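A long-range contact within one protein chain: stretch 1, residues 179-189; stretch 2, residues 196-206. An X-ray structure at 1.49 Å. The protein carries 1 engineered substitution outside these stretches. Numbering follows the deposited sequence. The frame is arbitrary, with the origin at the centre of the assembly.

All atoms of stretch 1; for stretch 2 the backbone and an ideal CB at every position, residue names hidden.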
ATOM      1  N   GLY A 179      -2.936  -0.405  -5.330  1.00  7.78           N
ATOM      2  CA  GLY A 179      -2.104  -1.151  -4.378  1.00  7.11           C
ATOM      3  C   GLY A 179      -1.592  -0.225  -3.282  1.00  7.00           C
ATOM      4  O   GLY A 179      -1.303  -0.719  -2.186  1.00  7.51           O
ATOM      5  N   GLY A 180      -1.405   1.060  -3.579  1.00  6.79           N
ATOM      6  CA  GLY A 180      -1.035   2.019  -2.543  1.00  6.85           C
ATOM      7  C   GLY A 180      -2.217   2.249  -1.598  1.00  6.75           C
ATOM      8  O   GLY A 180      -2.010   2.419  -0.400  1.00  7.71           O
ATOM      9  N   THR A 181      -3.453   2.260  -2.124  1.00  6.74           N
ATOM     10  CA  THR A 181      -4.635   2.410  -1.284  1.00  7.35           C
ATOM     11  C   THR A 181      -4.710   1.201  -0.363  1.00  6.59           C
ATOM     12  O   THR A 181      -4.999   1.333   0.828  1.00  8.07           O
ATOM     13  CB  THR A 181      -5.882   2.485  -2.167  1.00  7.44           C
ATOM     14  OG1 THR A 181      -5.642   3.458  -3.212  1.00  8.24           O
ATOM     15  CG2 THR A 181      -7.106   2.850  -1.326  1.00  7.78           C
ATOM     16  N   MET A 182      -4.464   0.036  -0.925  1.00  6.70           N
ATOM     17  CA  MET A 182      -4.493  -1.171  -0.106  1.00  7.53           C
ATOM     18  C   MET A 182      -3.426  -1.144   0.977  1.00  6.99           C
ATOM     19  O   MET A 182      -3.672  -1.644   2.101  1.00  8.22           O
ATOM     20  CB  MET A 182      -4.336  -2.397  -1.025  1.00  7.88           C
ATOM     21  CG  MET A 182      -4.458  -3.760  -0.303  1.00  7.19           C
ATOM     22  SD  MET A 182      -6.155  -4.024   0.293  1.00  7.94           S
ATOM     23  CE  MET A 182      -5.863  -4.228   2.057  1.00  8.95           C
ATOM     24  N   THR A 183      -2.259  -0.548   0.675  1.00  6.68           N
ATOM     25  CA  THR A 183      -1.182  -0.428   1.682  1.00  6.37           C
ATOM     26  C   THR A 183      -1.725   0.437   2.831  1.00  7.74           C
ATOM     27  O   THR A 183      -1.558   0.110   4.007  1.00  7.33           O
ATOM     28  CB  THR A 183       0.042   0.236   1.080  1.00  7.37           C
ATOM     29  OG1 THR A 183       0.534  -0.614   0.034  1.00  7.44           O
ATOM     30  CG2 THR A 183       1.138   0.396   2.136  1.00  8.15           C
ATOM     31  N   ASN A 184      -2.329   1.583   2.516  1.00  8.08           N
ATOM     32  CA  ASN A 184      -2.889   2.424   3.563  1.00  7.63           C
ATOM     33  C   ASN A 184      -3.902   1.635   4.413  1.00  7.79           C
ATOM     34  O   ASN A 184      -3.867   1.713   5.652  1.00  8.80           O
ATOM     35  CB  ASN A 184      -3.645   3.644   2.957  1.00  8.55           C
ATOM     36  CG  ASN A 184      -2.712   4.750   2.518  1.00  8.16           C
ATOM     37  OD1 ASN A 184      -1.630   4.935   3.094  1.00  8.83           O
ATOM     38  ND2 ASN A 184      -3.137   5.534   1.498  1.00  8.58           N
ATOM     39  N   ARG A 185      -4.814   0.905   3.758  1.00  7.29           N
ATOM     40  CA  ARG A 185      -5.818   0.173   4.538  1.00  7.13           C
ATOM     41  C   ARG A 185      -5.187  -0.868   5.463  1.00  8.20           C
ATOM     42  O   ARG A 185      -5.538  -0.985   6.651  1.00  8.40           O
ATOM     43  CB  ARG A 185      -6.812  -0.541   3.632  1.00  7.95           C
ATOM     44  CG  ARG A 185      -7.926  -1.242   4.458  1.00  7.80           C
ATOM     45  CD  ARG A 185      -9.077  -1.735   3.525  1.00  7.63           C
ATOM     46  NE  ARG A 185     -10.198  -2.221   4.336  1.00  8.77           N
ATOM     47  CZ  ARG A 185     -11.245  -1.481   4.681  1.00  8.49           C
ATOM     48  NH1 ARG A 185     -11.330  -0.187   4.308  1.00  8.52           N
ATOM     49  NH2 ARG A 185     -12.248  -2.076   5.353  1.00  9.59           N
ATOM     50  N   ALA A 186      -4.201  -1.580   4.937  1.00  7.71           N
ATOM     51  CA  ALA A 186      -3.543  -2.625   5.730  1.00  7.46           C
ATOM     52  C   ALA A 186      -2.802  -2.032   6.908  1.00  8.51           C
ATOM     53  O   ALA A 186      -2.770  -2.643   8.013  1.00  8.62           O
ATOM     54  CB  ALA A 186      -2.567  -3.395   4.832  1.00  7.67           C
ATOM     55  N   LEU A 187      -2.158  -0.885   6.724  1.00  7.68           N
ATOM     56  CA  LEU A 187      -1.430  -0.257   7.838  1.00  8.62           C
ATOM     57  C   LEU A 187      -2.396   0.227   8.913  1.00  9.71           C
ATOM     58  O   LEU A 187      -2.063   0.194  10.097  1.00 11.03           O
ATOM     59  CB  LEU A 187      -0.595   0.928   7.327  1.00  8.99           C
ATOM     60  CG  LEU A 187       0.541   0.523   6.407  1.00  8.65           C
ATOM     61  CD1 LEU A 187       1.081   1.798   5.764  1.00 11.81           C
ATOM     62  CD2 LEU A 187       1.637  -0.240   7.200  1.00 11.19           C
ATOM     63  N   LEU A 188      -3.603   0.630   8.514  1.00  8.30           N
ATOM     64  CA  LEU A 188      -4.546   1.164   9.497  1.00  8.76           C
ATOM     65  C   LEU A 188      -5.220   0.070  10.273  1.00 10.43           C
ATOM     66  O   LEU A 188      -5.569   0.270  11.448  1.00 11.93           O
ATOM     67  CB  LEU A 188      -5.623   2.027   8.784  1.00  9.13           C
ATOM     68  CG  LEU A 188      -5.041   3.317   8.202  1.00  8.59           C
ATOM     69  CD1 LEU A 188      -6.047   3.927   7.216  1.00  9.07           C
ATOM     70  CD2 LEU A 188      -4.696   4.299   9.368  1.00 10.18           C
ATOM     71  N   PHE A 189      -5.394  -1.093   9.647  1.00  9.98           N
ATOM     72  CA  PHE A 189      -6.065  -2.216  10.316  1.00  9.26           C
ATOM     73  C   PHE A 189      -5.128  -3.241  10.904  1.00 10.04           C
ATOM     74  O   PHE A 189      -5.556  -4.010  11.791  1.00 11.82           O
ATOM     75  CB  PHE A 189      -7.013  -2.980   9.368  1.00  8.36           C
ATOM     76  CG  PHE A 189      -8.374  -2.318   9.174  1.00  9.84           C
ATOM     77  CD1 PHE A 189      -9.434  -2.591  10.022  1.00 10.10           C
ATOM     78  CD2 PHE A 189      -8.586  -1.509   8.077  1.00  9.83           C
ATOM     79  CE1 PHE A 189     -10.698  -2.062   9.760  1.00 10.58           C
ATOM     80  CE2 PHE A 189      -9.866  -0.969   7.803  1.00 10.16           C
ATOM     81  CZ  PHE A 189     -10.924  -1.261   8.660  1.00  8.91           C
ATOM     82  N   UNK A 196       5.743  -1.568   8.675  1.00  7.91           N
ATOM     83  CA  UNK A 196       5.633  -0.285   7.963  1.00  8.85           C
ATOM     84  C   UNK A 196       5.210  -0.566   6.518  1.00  6.92           C
ATOM     85  O   UNK A 196       4.926  -1.692   6.130  1.00  7.73           O
ATOM     86  CB  UNK A 196       6.953   0.488   8.004  1.00  8.85           C
ATOM     87  N   UNK A 197       5.210   0.471   5.695  1.00  8.02           N
ATOM     88  CA  UNK A 197       4.777   0.287   4.332  1.00  9.04           C
ATOM     89  C   UNK A 197       5.135   1.459   3.466  1.00  8.41           C
ATOM     90  O   UNK A 197       5.604   2.534   3.914  1.00  8.57           O
ATOM     91  CB  UNK A 197       3.267   0.044   4.282  1.00  9.04           C
ATOM     92  N   UNK A 198       4.898   1.231   2.185  1.00  7.39           N
ATOM     93  CA  UNK A 198       5.214   2.192   1.133  1.00  7.69           C
ATOM     94  C   UNK A 198       4.006   2.449   0.221  1.00  7.64           C
ATOM     95  O   UNK A 198       3.895   1.851  -0.890  1.00  7.71           O
ATOM     96  CB  UNK A 198       6.399   1.691   0.305  1.00  7.69           C
ATOM     97  N   UNK A 199       3.047   3.279   0.672  1.00  6.79           N
ATOM     98  CA  UNK A 199       1.862   3.583  -0.159  1.00  7.72           C
ATOM     99  C   UNK A 199       2.229   4.640  -1.207  1.00  7.03           C
ATOM    100  O   UNK A 199       2.437   5.796  -0.864  1.00  7.66           O
ATOM    101  CB  UNK A 199       0.698   4.071   0.705  1.00  7.72           C
ATOM    102  N   UNK A 200       2.367   4.220  -2.462  1.00  6.30           N
ATOM    103  CA  UNK A 200       2.737   5.101  -3.561  1.00  7.62           C
ATOM    104  C   UNK A 200       1.477   5.481  -4.311  1.00  7.50           C
ATOM    105  O   UNK A 200       0.788   4.626  -4.878  1.00  7.32           O
ATOM    106  CB  UNK A 200       3.753   4.438  -4.493  1.00  7.62           C
ATOM    107  N   UNK A 201       1.167   6.775  -4.260  1.00  8.50           N
ATOM    108  CA  UNK A 201      -0.017   7.310  -4.959  1.00  8.94           C
ATOM    109  C   UNK A 201      -1.263   6.519  -4.674  1.00  9.43           C
ATOM    110  O   UNK A 201      -1.979   6.095  -5.599  1.00 11.27           O
ATOM    111  CB  UNK A 201       0.222   7.338  -6.470  1.00  8.94           C
ATOM    112  N   UNK A 202      -1.491   6.316  -3.390  1.00  8.96           N
ATOM    113  CA  UNK A 202      -2.705   5.613  -2.949  1.00  8.87           C
ATOM    114  C   UNK A 202      -3.786   6.601  -2.565  1.00  9.00           C
ATOM    115  O   UNK A 202      -3.527   7.775  -2.233  1.00  9.92           O
ATOM    116  CB  UNK A 202      -2.400   4.689  -1.768  1.00  8.87           C
ATOM    117  N   UNK A 203      -5.016   6.122  -2.604  1.00  8.96           N
ATOM    118  CA  UNK A 203      -6.139   6.956  -2.172  1.00  8.42           C
ATOM    119  C   UNK A 203      -6.316   6.869  -0.653  1.00  8.51           C
ATOM    120  O   UNK A 203      -5.789   5.957   0.042  1.00  8.45           O
ATOM    121  CB  UNK A 203      -7.426   6.532  -2.882  1.00  8.42           C
ATOM    122  N   UNK A 204      -7.078   7.841  -0.156  1.00  7.53           N
ATOM    123  CA  UNK A 204      -7.520   7.913   1.246  1.00  8.31           C
ATOM    124  C   UNK A 204      -9.073   7.891   1.246  1.00  9.45           C
ATOM    125  O   UNK A 204      -9.681   7.517   2.249  1.00  9.89           O
ATOM    126  CB  UNK A 204      -6.978   9.167   1.935  1.00  8.31           C
ATOM    127  N   UNK A 205      -9.688   8.298   0.141  1.00  9.44           N
ATOM    128  CA  UNK A 205     -11.171   8.399  -0.003  1.00  9.68           C
ATOM    129  C   UNK A 205     -11.710   9.264   1.121  1.00 10.34           C
ATOM    130  O   UNK A 205     -12.578   8.868   1.931  1.00  9.74           O
ATOM    131  CB  UNK A 205     -11.837   7.022   0.022  1.00  9.68           C
ATOM    132  N   UNK A 206     -11.195  10.489   1.175  1.00 10.04           N
ATOM    133  CA  UNK A 206     -11.556  11.422   2.237  1.00 10.45           C
ATOM    134  C   UNK A 206     -13.066  11.572   2.431  1.00 10.46           C
ATOM    135  O   UNK A 206     -13.832  11.695   1.440  1.00 10.86           O
ATOM    136  CB  UNK A 206     -10.945  12.793   1.940  1.00 10.45           C
TER

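Stretch 1 is a helix, and the strand of stretch 2 (196-200) crosses it at 139° between N-to-C directions, with the axes 6.4 Å apart at closest approach.

Position 196 is almost fully extended (phi/psi 167/-173). Its ideal CB points away from the helix and comes no closer than 5.4 Å to Leu187 CD2, so stretch 1 alone would not forbid a side chain; the positive phi argues for glycine. It is Gly196, whose C lies 3.7 Å from Leu187 CD2.

At 197 the CB vector turns toward the helix, where the ideal CB falls 3.0 Å from Thr183 CG2 and 3.2 Å from Leu187 CD1. Both distances are tight for carbon pairs, and phi/psi of -167/172 is again very extended. Glycine suits best, and Gly197 is deposited.

Position 198 points away, with nothing of stretch 1 within 5.5 Å of its ideal CB. Many side chains would fit; the residue is Leu198, chi1 t.

Position 199 points sideways into a small niche: its ideal CB is 3.4 Å from both Gly180 O and Asn184 OD1, and 3.9 Å from Thr183 CB. A compact side chain such as alanine, serine, valine or proline is plausible, and phi of -80° admits the proline ring. Pro199 fills the site, its CB 3.4 Å from Asn184 OD1 and its CD 3.8 Å from Thr183 CG2.

Position 200 is sideways, its ideal CB beyond 5.5 Å of stretch 1, so the choice is broad. Ile200 is found.

At 201 the CB points away and phi/psi is 50/51, a left-handed conformation favouring glycine, asparagine or aspartate without excluding others. The residue is Ser201, making no contact with the helix.

Position 202 is the most restricted: an ideal CB would lie 2.5 Å from Gly180 C and 2.7 Å from Thr181 N, both clashes. Only glycine fits, and Gly202 brings its CA within 3.5 Å of Thr181 N.

Position 203 points sideways, its ideal CB 3.6 Å from Thr181 OG1, close but without a clash, so polar, charged or other long side chains that can leave the helix are possible. Its backbone N donates to Thr181 OG1 (2.8 Å, 169°), and its O accepts from Asn184 ND2 (3.1 Å, 153°). Glu203 leads its end away, and its OE2 accepts from the N of the next two residues, bracing the turn.

Position 204 points away at CB, yet the end of a long side chain could still come near Asn184 and Leu188; a large apolar or aromatic group would suit. Trp204 does so: Asn184 ND2 meets its ring edge, 3.7 Å from CE3, and Leu188 CD1 packs 3.9 Å from CH2.

Position 205 is sideways, with nothing of stretch 1 within 5.5 Å of its ideal CB; phi/psi 54/58 favours glycine or asparagine without excluding others, so a long group is possible. Tyr205 returns to place CE2 3.7 Å from Thr181 CG2, and a water bridges its OH to Thr181 OG1.

Position 206 is out of reach and unconstrained here; it is Val206.

Stretch 2, residues 196-206: GGLPISGEWYV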
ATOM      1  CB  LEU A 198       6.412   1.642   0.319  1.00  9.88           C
ATOM      2  CG  LEU A 198       6.928   2.467  -0.870  1.00  9.65           C
ATOM      3  CD1 LEU A 198       7.463   3.801  -0.388  1.00 11.08           C
ATOM      4  CD2 LEU A 198       8.070   1.693  -1.562  1.00 10.56           C
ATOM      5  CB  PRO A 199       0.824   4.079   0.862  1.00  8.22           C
ATOM      6  CG  PRO A 199       1.713   4.667   2.019  1.00  7.30           C
ATOM      7  CD  PRO A 199       2.910   3.766   2.079  1.00  6.63           C
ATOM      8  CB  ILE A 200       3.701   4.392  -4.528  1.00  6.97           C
ATOM      9  CG1 ILE A 200       4.921   3.835  -3.786  1.00  9.46           C
ATOM     10  CG2 ILE A 200       4.119   5.389  -5.608  1.00  9.70           C
ATOM     11  CD1 ILE A 200       5.918   3.064  -4.732  1.00  8.36           C
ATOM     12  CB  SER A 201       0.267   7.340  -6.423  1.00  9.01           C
ATOM     13  OG  SER A 201       1.390   8.144  -6.668  1.00 13.97           O
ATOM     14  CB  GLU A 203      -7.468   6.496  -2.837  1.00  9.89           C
ATOM     15  CG  GLU A 203      -7.976   7.399  -4.002  1.00 10.05           C
ATOM     16  CD  GLU A 203      -8.525   8.725  -3.520  1.00 11.97           C
ATOM     17  OE1 GLU A 203      -9.120   9.408  -4.366  1.00 14.24           O
ATOM     18  OE2 GLU A 203      -8.401   9.108  -2.326  1.00 10.69           O
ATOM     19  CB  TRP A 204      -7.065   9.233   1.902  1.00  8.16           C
ATOM     20  CG  TRP A 204      -7.023   9.170   3.417  1.00  8.61           C
ATOM     21  CD1 TRP A 204      -7.896   9.771   4.304  1.00  8.56           C
ATOM     22  CD2 TRP A 204      -6.055   8.473   4.218  1.00  7.85           C
ATOM     23  NE1 TRP A 204      -7.519   9.495   5.603  1.00  8.09           N
ATOM     24  CE2 TRP A 204      -6.388   8.699   5.584  1.00  7.92           C
ATOM     25  CE3 TRP A 204      -4.926   7.675   3.913  1.00 10.07           C
ATOM     26  CZ2 TRP A 204      -5.631   8.164   6.640  1.00  9.31           C
ATOM     27  CZ3 TRP A 204      -4.172   7.139   4.963  1.00  8.62           C
ATOM     28  CH2 TRP A 204      -4.513   7.381   6.320  1.00  8.70           C
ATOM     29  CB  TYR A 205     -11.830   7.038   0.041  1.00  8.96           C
ATOM     30  CG  TYR A 205     -11.355   6.071  -1.007  1.00  8.14           C
ATOM     31  CD1 TYR A 205     -11.446   6.366  -2.374  1.00 10.58           C
ATOM     32  CD2 TYR A 205     -10.920   4.800  -0.627  1.00  9.22           C
ATOM     33  CE1 TYR A 205     -11.141   5.398  -3.332  1.00 10.46           C
ATOM     34  CE2 TYR A 205     -10.619   3.825  -1.577  1.00  9.76           C
ATOM     35  CZ  TYR A 205     -10.739   4.132  -2.913  1.00  9.90           C
ATOM     36  OH  TYR A 205     -10.529   3.142  -3.873  1.00 10.68           O
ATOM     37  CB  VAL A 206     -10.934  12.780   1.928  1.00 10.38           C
ATOM     38  CG1 VAL A 206     -11.504  13.892   2.880  1.00 10.69           C
ATOM     39  CG2 VAL A 206      -9.441  12.683   2.173  1.00 11.98           C
TER
HETATM   40  O   HOH W   1      -7.567   3.354  -5.148  1.00 13.03           O
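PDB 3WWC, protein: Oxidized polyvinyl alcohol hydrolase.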